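Long-range contacts in UDP-glucose:anthocyanidin 3-O-glucosyltransferase (Clitoria ternatea, PDB 4REL), which is a plant glycosyltransferase of the GT-B fold, with two Rossmann-like domains facing each other across a cleft: residues Gln5-Pro11 / Thr35-Gly41; Pro130-Pro136 / Ala206-Asn212; Val275-Glu281 / Arg362-Gly366. All coordinates share one frame; numbering follows the deposited sequence.

Contact 1. Residues Gln5-Pro11 / Thr35-Gly41. With ACT (acetate ion), chain G.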
loop_
_atom_site.group_PDB
_atom_site.type_symbol
_atom_site.label_atom_id
_atom_site.label_comp_id
_atom_site.label_asym_id
_atom_site.label_seq_id
_atom_site.Cartn_x
_atom_site.Cartn_y
_atom_site.Cartn_z
ATOM N N GLN A 5 -15.947 16.889 19.777
ATOM C CA GLN A 5 -15.124 16.542 18.607
ATOM C C GLN A 5 -15.525 15.171 18.070
ATOM O O GLN A 5 -15.621 14.189 18.819
ATOM C CB GLN A 5 -13.629 16.560 18.938
ATOM C CG GLN A 5 -13.100 17.918 19.428
ATOM C CD GLN A 5 -13.615 19.079 18.600
ATOM O OE1 GLN A 5 -14.602 19.724 18.961
ATOM N NE2 GLN A 5 -12.952 19.352 17.484
ATOM N N HIS A 6 -15.763 15.103 16.767
ATOM C CA HIS A 6 -16.308 13.890 16.170
ATOM C C HIS A 6 -15.787 13.733 14.754
ATOM O O HIS A 6 -16.189 14.464 13.846
ATOM C CB HIS A 6 -17.840 13.937 16.182
ATOM C CG HIS A 6 -18.499 12.744 15.545
ATOM N ND1 HIS A 6 -19.828 12.737 15.189
ATOM C CD2 HIS A 6 -18.015 11.517 15.240
ATOM C CE1 HIS A 6 -20.132 11.560 14.656
ATOM N NE2 HIS A 6 -19.051 10.806 14.676
ATOM N N VAL A 7 -14.904 12.756 14.571
ATOM C CA VAL A 7 -14.258 12.532 13.290
ATOM C C VAL A 7 -14.964 11.381 12.577
ATOM O O VAL A 7 -15.151 10.298 13.148
ATOM C CB VAL A 7 -12.774 12.177 13.495
ATOM C CG1 VAL A 7 -12.071 11.983 12.160
ATOM C CG2 VAL A 7 -12.091 13.270 14.296
ATOM N N ALA A 8 -15.385 11.616 11.336
ATOM C CA ALA A 8 -15.940 10.540 10.529
ATOM C C ALA A 8 -14.845 10.081 9.598
ATOM O O ALA A 8 -14.122 10.910 9.042
ATOM C CB ALA A 8 -17.139 11.022 9.736
ATOM N N ILE A 9 -14.727 8.763 9.423
ATOM C CA ILE A 9 -13.650 8.192 8.632
ATOM C C ILE A 9 -14.211 7.314 7.532
ATOM O O ILE A 9 -15.036 6.431 7.797
ATOM C CB ILE A 9 -12.691 7.363 9.513
ATOM C CG1 ILE A 9 -12.073 8.250 10.608
ATOM C CG2 ILE A 9 -11.579 6.747 8.661
ATOM C CD1 ILE A 9 -12.691 8.038 11.982
ATOM N N PHE A 10 -13.767 7.571 6.299
ATOM C CA PHE A 10 -14.179 6.774 5.132
ATOM C C PHE A 10 -12.992 6.065 4.499
ATOM O O PHE A 10 -12.261 6.675 3.721
ATOM C CB PHE A 10 -14.834 7.665 4.058
ATOM C CG PHE A 10 -16.097 8.362 4.520
ATOM C CD1 PHE A 10 -17.321 7.702 4.502
ATOM C CD2 PHE A 10 -16.052 9.685 4.947
ATOM C CE1 PHE A 10 -18.484 8.344 4.924
ATOM C CE2 PHE A 10 -17.206 10.341 5.366
ATOM C CZ PHE A 10 -18.430 9.665 5.351
ATOM N N PRO A 11 -12.805 4.771 4.808
ATOM C CA PRO A 11 -11.804 4.022 4.041
ATOM C C PRO A 11 -12.254 3.831 2.606
ATOM O O PRO A 11 -13.451 3.891 2.322
ATOM C CB PRO A 11 -11.800 2.652 4.724
ATOM C CG PRO A 11 -13.206 2.526 5.292
ATOM C CD PRO A 11 -13.506 3.919 5.783
ATOM N N THR A 35 -12.462 12.151 22.165
ATOM C CA THR A 35 -12.961 12.465 20.829
ATOM C C THR A 35 -13.583 11.211 20.223
ATOM O O THR A 35 -13.068 10.112 20.423
ATOM C CB THR A 35 -11.806 12.948 19.937
ATOM O OG1 THR A 35 -11.318 14.198 20.442
ATOM C CG2 THR A 35 -12.255 13.135 18.497
ATOM N N SER A 36 -14.699 11.383 19.514
ATOM C CA SER A 36 -15.397 10.272 18.869
ATOM C C SER A 36 -14.827 10.034 17.488
ATOM O O SER A 36 -14.626 10.988 16.735
ATOM C CB SER A 36 -16.882 10.591 18.715
ATOM O OG SER A 36 -17.478 10.799 19.990
ATOM N N PHE A 37 -14.596 8.765 17.160
ATOM C CA PHE A 37 -14.137 8.373 15.832
ATOM C C PHE A 37 -15.137 7.385 15.241
ATOM O O PHE A 37 -15.384 6.316 15.804
ATOM C CB PHE A 37 -12.728 7.765 15.901
ATOM C CG PHE A 37 -11.669 8.760 16.316
ATOM C CD1 PHE A 37 -10.898 9.411 15.362
ATOM C CD2 PHE A 37 -11.481 9.083 17.655
ATOM C CE1 PHE A 37 -9.929 10.343 15.732
ATOM C CE2 PHE A 37 -10.520 10.020 18.032
ATOM C CZ PHE A 37 -9.741 10.646 17.069
ATOM N N SER A 38 -15.720 7.755 14.107
ATOM C CA SER A 38 -16.768 6.954 13.501
ATOM C C SER A 38 -16.263 6.404 12.178
ATOM O O SER A 38 -16.087 7.147 11.215
ATOM C CB SER A 38 -18.031 7.797 13.301
ATOM O OG SER A 38 -18.620 8.162 14.559
ATOM N N PHE A 39 -16.025 5.097 12.153
ATOM C CA PHE A 39 -15.405 4.416 11.015
ATOM C C PHE A 39 -16.514 3.838 10.140
ATOM O O PHE A 39 -17.272 2.968 10.568
ATOM C CB PHE A 39 -14.486 3.304 11.542
ATOM C CG PHE A 39 -13.447 2.842 10.562
ATOM C CD1 PHE A 39 -12.172 3.384 10.580
ATOM C CD2 PHE A 39 -13.738 1.854 9.635
ATOM C CE1 PHE A 39 -11.198 2.956 9.692
ATOM C CE2 PHE A 39 -12.766 1.415 8.737
ATOM C CZ PHE A 39 -11.503 1.967 8.765
ATOM N N ILE A 40 -16.603 4.319 8.908
ATOM C CA ILE A 40 -17.755 4.034 8.063
ATOM C C ILE A 40 -17.312 3.184 6.876
ATOM O O ILE A 40 -16.657 3.677 5.957
ATOM C CB ILE A 40 -18.395 5.344 7.556
ATOM C CG1 ILE A 40 -18.821 6.222 8.742
ATOM C CG2 ILE A 40 -19.581 5.049 6.645
ATOM C CD1 ILE A 40 -19.147 7.678 8.356
ATOM N N GLY A 41 -17.661 1.902 6.905
ATOM C CA GLY A 41 -17.263 0.988 5.841
ATOM C C GLY A 41 -18.448 0.230 5.281
ATOM O O GLY A 41 -19.591 0.512 5.639
HETATM C C ACT G . -16.315 8.655 22.856
HETATM O O ACT G . -16.859 8.885 21.753
HETATM O OXT ACT G . -16.625 7.648 23.537
HETATM C CH3 ACT G . -15.377 9.683 23.429
HETATM O O HOH W 1 -16.109 4.433 3.256
#
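His6 reaches across to Ser38 with the edge of its ring. Their strands, 6-10 and 36-42, run parallel and belong to a beta-alpha-beta unit whose connecting helix is 18-31. This unit is part of the Rossmann-like N-terminal domain. The His6 ring extends with CG anti to the backbone N (chi1 178°), which brings NE2 within 2.7 Å of Ser38 OG in a hydrogen bond. Its ND1 is bonded to Gln106 O, so both ring nitrogens are held. Ala8 is on the same face of the sheet and touches Ile40 CD1. The other face carries Val7, Ile9, Phe37 and Phe39, and helix 18-31 covers it through Leu21, Val25 and Leu28. Val7 and Phe37 lie side by side and point the same way, with Val7 CB 3.8 Å from Phe37 CD1. Ile9 and Phe39 instead cross at about a right angle, and Ile9 CG2 meets Phe39 CD1 at 3.9 Å. Pro11 lies over one face of the Phe39 ring in a CH-pi contact, CD being 4.3 Å from the centroid. Phe10 lies alongside Ile40, with CE1 3.6 Å from Ile40 CD1. Five backbone hydrogen bonds, from Ser36 N to Gln5 O through Ile40 N to Ile9 O, join the strands. Where strand 6-10 ends, one water donates to both Pro11 O and Ile40 O, at 2.9 Å from each.

Contact 2. Residues Pro130-Pro136 / Ala206-Asn212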
loop_
_atom_site.group_PDB
_atom_site.type_symbol
_atom_site.label_atom_id
_atom_site.label_comp_id
_atom_site.label_asym_id
_atom_site.label_seq_id
_atom_site.Cartn_x
_atom_site.Cartn_y
_atom_site.Cartn_z
ATOM N N PRO A 130 -13.419 20.403 7.884
ATOM C CA PRO A 130 -12.191 20.070 7.155
ATOM C C PRO A 130 -12.183 18.650 6.594
ATOM O O PRO A 130 -12.729 17.717 7.203
ATOM C CB PRO A 130 -11.092 20.231 8.211
ATOM C CG PRO A 130 -11.792 20.267 9.536
ATOM C CD PRO A 130 -13.150 20.831 9.270
ATOM N N TRP A 131 -11.555 18.500 5.432
ATOM C CA TRP A 131 -11.394 17.202 4.800
ATOM C C TRP A 131 -9.916 16.839 4.780
ATOM O O TRP A 131 -9.087 17.557 4.205
ATOM C CB TRP A 131 -11.928 17.241 3.365
ATOM C CG TRP A 131 -12.000 15.891 2.692
ATOM C CD1 TRP A 131 -12.805 14.846 3.033
ATOM C CD2 TRP A 131 -11.239 15.460 1.553
ATOM N NE1 TRP A 131 -12.595 13.785 2.176
ATOM C CE2 TRP A 131 -11.641 14.142 1.256
ATOM C CE3 TRP A 131 -10.267 16.071 0.746
ATOM C CZ2 TRP A 131 -11.098 13.413 0.194
ATOM C CZ3 TRP A 131 -9.735 15.347 -0.313
ATOM C CH2 TRP A 131 -10.148 14.033 -0.577
ATOM N N ILE A 132 -9.588 15.728 5.422
ATOM C CA ILE A 132 -8.208 15.280 5.525
ATOM C C ILE A 132 -8.078 14.027 4.677
ATOM O O ILE A 132 -8.761 13.037 4.916
ATOM C CB ILE A 132 -7.836 14.971 6.982
ATOM C CG1 ILE A 132 -7.939 16.246 7.830
ATOM C CG2 ILE A 132 -6.441 14.364 7.059
ATOM C CD1 ILE A 132 -7.721 16.029 9.318
ATOM N N ALA A 133 -7.221 14.083 3.661
ATOM C CA ALA A 133 -7.062 12.958 2.743
ATOM C C ALA A 133 -5.908 12.061 3.187
ATOM O O ALA A 133 -4.826 12.548 3.545
ATOM C CB ALA A 133 -6.852 13.451 1.307
ATOM N N PHE A 134 -6.147 10.750 3.163
ATOM C CA PHE A 134 -5.151 9.768 3.596
ATOM C C PHE A 134 -4.622 9.054 2.353
ATOM O O PHE A 134 -5.405 8.659 1.477
ATOM C CB PHE A 134 -5.809 8.772 4.566
ATOM C CG PHE A 134 -4.887 7.675 5.067
ATOM C CD1 PHE A 134 -3.817 7.972 5.901
ATOM C CD2 PHE A 134 -5.125 6.340 4.728
ATOM C CE1 PHE A 134 -2.989 6.958 6.385
ATOM C CE2 PHE A 134 -4.299 5.315 5.209
ATOM C CZ PHE A 134 -3.223 5.636 6.042
ATOM N N TRP A 135 -3.303 8.884 2.284
ATOM C CA TRP A 135 -2.641 8.302 1.111
ATOM C C TRP A 135 -1.823 7.069 1.482
ATOM O O TRP A 135 -0.667 7.188 1.910
ATOM C CB TRP A 135 -1.711 9.347 0.490
ATOM C CG TRP A 135 -1.157 8.938 -0.843
ATOM C CD1 TRP A 135 0.081 8.426 -1.095
ATOM C CD2 TRP A 135 -1.833 9.009 -2.105
ATOM N NE1 TRP A 135 0.218 8.170 -2.443
ATOM C CE2 TRP A 135 -0.941 8.530 -3.079
ATOM C CE3 TRP A 135 -3.102 9.443 -2.498
ATOM C CZ2 TRP A 135 -1.283 8.466 -4.436
ATOM C CZ3 TRP A 135 -3.443 9.376 -3.836
ATOM C CH2 TRP A 135 -2.533 8.888 -4.793
ATOM N N PRO A 136 -2.416 5.872 1.329
ATOM C CA PRO A 136 -1.701 4.650 1.703
ATOM C C PRO A 136 -1.021 3.982 0.503
ATOM O O PRO A 136 -0.643 2.818 0.575
ATOM C CB PRO A 136 -2.828 3.764 2.234
ATOM C CG PRO A 136 -3.982 4.108 1.324
ATOM C CD PRO A 136 -3.853 5.625 1.122
ATOM N N ALA A 206 -8.058 19.595 0.259
ATOM C CA ALA A 206 -7.929 18.969 1.573
ATOM C C ALA A 206 -7.241 19.896 2.562
ATOM O O ALA A 206 -6.262 20.566 2.224
ATOM C CB ALA A 206 -7.165 17.662 1.472
ATOM N N LYS A 207 -7.749 19.921 3.791
ATOM C CA LYS A 207 -7.113 20.669 4.874
ATOM C C LYS A 207 -5.692 20.157 5.106
ATOM O O LYS A 207 -4.766 20.938 5.384
ATOM C CB LYS A 207 -7.958 20.531 6.145
ATOM C CG LYS A 207 -7.348 21.157 7.391
ATOM C CD LYS A 207 -7.291 22.670 7.311
ATOM C CE LYS A 207 -6.951 23.257 8.685
ATOM N NZ LYS A 207 -7.024 24.750 8.705
ATOM N N ALA A 208 -5.522 18.843 4.981
ATOM C CA ALA A 208 -4.208 18.215 5.023
ATOM C C ALA A 208 -4.236 16.906 4.244
ATOM O O ALA A 208 -5.289 16.264 4.120
ATOM C CB ALA A 208 -3.773 17.966 6.471
ATOM N N VAL A 209 -3.088 16.520 3.697
ATOM C CA VAL A 209 -2.939 15.207 3.100
ATOM C C VAL A 209 -1.972 14.440 3.992
ATOM O O VAL A 209 -0.866 14.920 4.280
ATOM C CB VAL A 209 -2.394 15.280 1.650
ATOM C CG1 VAL A 209 -2.099 13.883 1.124
ATOM C CG2 VAL A 209 -3.393 15.983 0.736
ATOM N N VAL A 210 -2.403 13.270 4.458
ATOM C CA VAL A 210 -1.598 12.454 5.366
ATOM C C VAL A 210 -1.008 11.272 4.594
ATOM O O VAL A 210 -1.749 10.436 4.061
ATOM C CB VAL A 210 -2.449 11.938 6.540
ATOM C CG1 VAL A 210 -1.635 10.978 7.420
ATOM C CG2 VAL A 210 -2.939 13.107 7.381
ATOM N N VAL A 211 0.324 11.216 4.521
ATOM C CA VAL A 211 0.999 10.172 3.759
ATOM C C VAL A 211 1.464 9.072 4.706
ATOM O O VAL A 211 2.109 9.345 5.714
ATOM C CB VAL A 211 2.213 10.719 2.969
ATOM C CG1 VAL A 211 2.913 9.578 2.238
ATOM C CG2 VAL A 211 1.777 11.787 1.973
ATOM N N ASN A 212 1.143 7.829 4.356
ATOM C CA ASN A 212 1.434 6.663 5.185
ATOM C C ASN A 212 2.843 6.157 4.884
ATOM O O ASN A 212 3.024 5.034 4.420
ATOM C CB ASN A 212 0.423 5.558 4.854
ATOM C CG ASN A 212 0.354 4.482 5.919
ATOM O OD1 ASN A 212 0.337 4.780 7.118
ATOM N ND2 ASN A 212 0.317 3.216 5.486
HETATM O O HOH W 2 0.609 1.810 2.898
#
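Trp131 O takes the N-H of Lys207 at 2.7 Å, the first of five backbone hydrogen bonds between 130-136 and 206-212. This one is rather bent, with 136° at the hydrogen. The bond from Val210 N to Ala133 O is also 2.7 Å but almost straight. Ala133 N binds Ala208 O, and Trp135 N binds Val210 O. The last bond, from Asn212 N to Trp135 O, is longer at 3.1 Å. The inner bonds pair the neighbouring parallel strands 131-135 and 208-211 in the seven-stranded sheet of the Rossmann-like N-terminal domain; Lys207 and Asn212 lie just beyond the ends of the second strand. Strand 110-114 borders 131-135 along its other edge.

Apolar contacts fall on both faces. On one, Ile132 CG2 meets Val210 CG2 at 3.7 Å, and both side chains also touch Leu439 of helix 431-445. Phe134 comes to the other branch of Val210, with CD1 4.0 Å from CG1. Its CG is anti to the backbone N (chi1 179°), and the ring extends on to Asn212, where Phe134 CZ is 3.8 Å from Asn212 CG. The ring and amide planes are 55° apart. Helix 18-31 packs on this ring through Pro20, Leu21 and Leu24. On the opposite face, Ala133 CB is near Val209 CG2. At the start of the pairing, Ala206 CB rests 3.6 Å from Trp131 CE3, while the indole NE1 of Trp131 is bonded to Ser120 OG.

Of the polar side chains, Asn212 makes a water link: ND2 donates to a water that in turn donates to Pro136 O. Trp135 NE1 is bonded to Val138 O.

Contact 3. Residues Val275-Glu281 / Arg362-Gly366; sequences VSPPPQE and RPFFG. With KMP (3,5,7-trihydroxy-2-(4-hydroxyphenyl)-4H-chromen-4-one), chain B.
The pocket of 3,5,7-trihydroxy-2-(4-hydroxyphenyl)-4H-chromen-4-one includes Phe365, and Val275 packs against this ring across the contact. Val275 CG2 comes within 3.5 Å of Phe365 CD1. With CG anti to the backbone N (chi1 176°), the Phe365 ring reaches the ligand and turns its far edge to it, CE2 being only 3.2 Å from ligand C19. Gly366 CA follows at 3.5 Å from ligand C6.

Further from the ligand, Arg362 and Glu281 form a two-bond salt bridge. The guanidinium is used side-on: NH2 donates to OE1 at 2.7 Å and NE to OE2 at 2.9 Å. Both oxygens use their syn lone pairs, and the two planes are nearly coplanar, 9° apart. Glu281 OE2 also accepts from Phe390 N. On the other side of the guanidinium, NH1 binds Pro363 O at 2.7 Å. The group is thus gripped at all three nitrogens, which should fix its rotation. Phe364 CE1 sits 3.2 Å above the centre of the guanidinium plane. The Phe364 ring also meets Pro278, whose CD is 3.8 Å from CE1, and Pro277 CB touches its CZ more loosely.

Pro278 is the N-cap residue of helix 279-292, and Glu281 lies in that helix's first turn. Residues 362-366 link strand 359-361 to helix 368-378. Gln368 OE1, at the start of the latter helix, accepts from the backbone N-H groups of both Phe364 and Phe365.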
loop_
_atom_site.group_PDB
_atom_site.type_symbol
_atom_site.label_atom_id
_atom_site.label_comp_id
_atom_site.label_asym_id
_atom_site.label_seq_id
_atom_site.Cartn_x
_atom_site.Cartn_y
_atom_site.Cartn_z
ATOM N N VAL A 275 -4.311 -9.008 -8.357
ATOM C CA VAL A 275 -4.316 -9.443 -9.746
ATOM C C VAL A 275 -3.679 -10.826 -9.809
ATOM O O VAL A 275 -2.660 -11.070 -9.163
ATOM C CB VAL A 275 -3.580 -8.442 -10.670
ATOM C CG1 VAL A 275 -3.416 -9.007 -12.069
ATOM C CG2 VAL A 275 -4.346 -7.136 -10.735
ATOM N N SER A 276 -4.305 -11.739 -10.545
ATOM C CA SER A 276 -3.739 -13.066 -10.739
ATOM C C SER A 276 -2.527 -12.976 -11.655
ATOM O O SER A 276 -2.595 -12.378 -12.729
ATOM C CB SER A 276 -4.779 -14.016 -11.339
ATOM O OG SER A 276 -4.236 -15.313 -11.528
ATOM N N PRO A 277 -1.403 -13.562 -11.229
ATOM C CA PRO A 277 -0.239 -13.585 -12.112
ATOM C C PRO A 277 -0.536 -14.517 -13.273
ATOM O O PRO A 277 -1.284 -15.487 -13.091
ATOM C CB PRO A 277 0.854 -14.182 -11.229
ATOM C CG PRO A 277 0.107 -15.043 -10.260
ATOM C CD PRO A 277 -1.182 -14.324 -9.989
ATOM N N PRO A 278 0.008 -14.217 -14.460
ATOM C CA PRO A 278 -0.140 -15.153 -15.577
ATOM C C PRO A 278 0.375 -16.517 -15.148
ATOM O O PRO A 278 1.455 -16.589 -14.551
ATOM C CB PRO A 278 0.783 -14.563 -16.650
ATOM C CG PRO A 278 0.826 -13.104 -16.347
ATOM C CD PRO A 278 0.748 -12.998 -14.838
ATOM N N PRO A 279 -0.379 -17.586 -15.436
ATOM C CA PRO A 279 0.078 -18.922 -15.041
ATOM C C PRO A 279 1.494 -19.242 -15.519
ATOM O O PRO A 279 2.238 -19.904 -14.800
ATOM C CB PRO A 279 -0.942 -19.863 -15.702
ATOM C CG PRO A 279 -1.679 -19.021 -16.705
ATOM C CD PRO A 279 -1.670 -17.633 -16.141
ATOM N N GLN A 280 1.872 -18.766 -16.703
ATOM C CA GLN A 280 3.216 -19.030 -17.201
ATOM C C GLN A 280 4.294 -18.385 -16.321
ATOM O O GLN A 280 5.409 -18.892 -16.228
ATOM C CB GLN A 280 3.365 -18.597 -18.670
ATOM C CG GLN A 280 3.130 -17.110 -18.944
ATOM C CD GLN A 280 1.688 -16.789 -19.310
ATOM O OE1 GLN A 280 0.747 -17.419 -18.818
ATOM N NE2 GLN A 280 1.511 -15.800 -20.180
ATOM N N GLU A 281 3.964 -17.277 -15.665
ATOM C CA GLU A 281 4.919 -16.662 -14.743
ATOM C C GLU A 281 4.986 -17.399 -13.414
ATOM O O GLU A 281 6.045 -17.445 -12.780
ATOM C CB GLU A 281 4.617 -15.175 -14.537
ATOM C CG GLU A 281 5.132 -14.336 -15.673
ATOM C CD GLU A 281 4.924 -12.868 -15.461
ATOM O OE1 GLU A 281 4.063 -12.295 -16.154
ATOM O OE2 GLU A 281 5.632 -12.277 -14.618
ATOM N N ARG A 362 8.543 -7.364 -9.561
ATOM C CA ARG A 362 7.771 -7.575 -10.778
ATOM C C ARG A 362 6.438 -6.868 -10.584
ATOM O O ARG A 362 5.469 -7.475 -10.130
ATOM C CB ARG A 362 7.559 -9.075 -11.029
ATOM C CG ARG A 362 7.257 -9.465 -12.489
ATOM C CD ARG A 362 5.984 -8.794 -12.995
ATOM N NE ARG A 362 5.333 -9.472 -14.111
ATOM C CZ ARG A 362 4.414 -8.901 -14.884
ATOM N NH1 ARG A 362 4.047 -7.642 -14.662
ATOM N NH2 ARG A 362 3.857 -9.586 -15.874
ATOM N N PRO A 363 6.377 -5.581 -10.947
ATOM C CA PRO A 363 5.127 -4.831 -10.755
ATOM C C PRO A 363 4.048 -5.300 -11.735
ATOM O O PRO A 363 4.353 -5.557 -12.906
ATOM C CB PRO A 363 5.543 -3.376 -11.026
ATOM C CG PRO A 363 6.779 -3.466 -11.884
ATOM C CD PRO A 363 7.454 -4.774 -11.550
ATOM N N PHE A 364 2.809 -5.411 -11.261
ATOM C CA PHE A 364 1.729 -5.952 -12.076
ATOM C C PHE A 364 0.651 -4.925 -12.393
ATOM O O PHE A 364 0.053 -4.959 -13.464
ATOM C CB PHE A 364 1.066 -7.145 -11.364
ATOM C CG PHE A 364 1.858 -8.433 -11.444
ATOM C CD1 PHE A 364 1.824 -9.217 -12.589
ATOM C CD2 PHE A 364 2.617 -8.868 -10.364
ATOM C CE1 PHE A 364 2.544 -10.406 -12.664
ATOM C CE2 PHE A 364 3.340 -10.055 -10.434
ATOM C CZ PHE A 364 3.303 -10.820 -11.586
ATOM N N PHE A 365 0.407 -4.013 -11.459
ATOM C CA PHE A 365 -0.857 -3.296 -11.420
ATOM C C PHE A 365 -0.703 -1.935 -10.733
ATOM O O PHE A 365 0.138 -1.779 -9.859
ATOM C CB PHE A 365 -1.848 -4.182 -10.652
ATOM C CG PHE A 365 -3.182 -3.562 -10.427
ATOM C CD1 PHE A 365 -4.191 -3.697 -11.370
ATOM C CD2 PHE A 365 -3.445 -2.869 -9.261
ATOM C CE1 PHE A 365 -5.436 -3.131 -11.160
ATOM C CE2 PHE A 365 -4.681 -2.294 -9.048
ATOM C CZ PHE A 365 -5.681 -2.426 -9.996
ATOM N N GLY A 366 -1.517 -0.956 -11.123
ATOM C CA GLY A 366 -1.581 0.307 -10.399
ATOM C C GLY A 366 -0.273 1.071 -10.332
ATOM O O GLY A 366 0.391 1.260 -11.357
HETATM C C1 KMP B . -2.955 3.588 -9.250
HETATM C C2 KMP B . -2.838 3.315 -7.897
HETATM C C3 KMP B . -3.693 2.263 -7.306
HETATM C C4 KMP B . -4.640 1.531 -8.171
HETATM C C5 KMP B . -4.688 1.880 -9.516
HETATM C C6 KMP B . -3.864 2.882 -10.036
HETATM C C9 KMP B . -3.609 1.926 -5.866
HETATM C C10 KMP B . -4.504 0.861 -5.358
HETATM C C11 KMP B . -5.434 0.183 -6.319
HETATM C C14 KMP B . -6.368 -0.905 -5.892
HETATM C C15 KMP B . -6.634 -1.175 -4.551
HETATM C C16 KMP B . -7.504 -2.193 -4.195
HETATM C C17 KMP B . -8.115 -2.956 -5.177
HETATM C C18 KMP B . -7.860 -2.694 -6.517
HETATM C C19 KMP B . -6.991 -1.670 -6.871
HETATM O O12 KMP B . -5.448 0.547 -7.652
HETATM O O13 KMP B . -2.808 2.530 -5.115
HETATM O O24 KMP B . -8.966 -3.959 -4.821
HETATM O O27 KMP B . -4.430 0.534 -4.038
HETATM O O29 KMP B . -3.955 3.182 -11.361
HETATM O O30 KMP B . -1.958 3.993 -7.110
#

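Overall arrangement
The contacts follow one another along the chain without overlap. Contacts 1 and 2 share the seven-stranded parallel sheet of the N-terminal domain, with centres about 14 Å apart. Strand 110-114 lies between 6-10 and 131-135, and helix 18-31 packs against side chains of both contacts. Contact 3 belongs to the second domain, which has its own six-stranded parallel sheet. Its centre is about 35 Å from that of contact 1 and about 30 Å from that of contact 2, across the chain's centre. The bound ligand lies between the domains. Contact 3 touches it through Phe365 and Gly366, while the side chain of Trp135 in contact 2 is about 5 Å from the ligand and that of Pro11 in contact 1 about 11 Å.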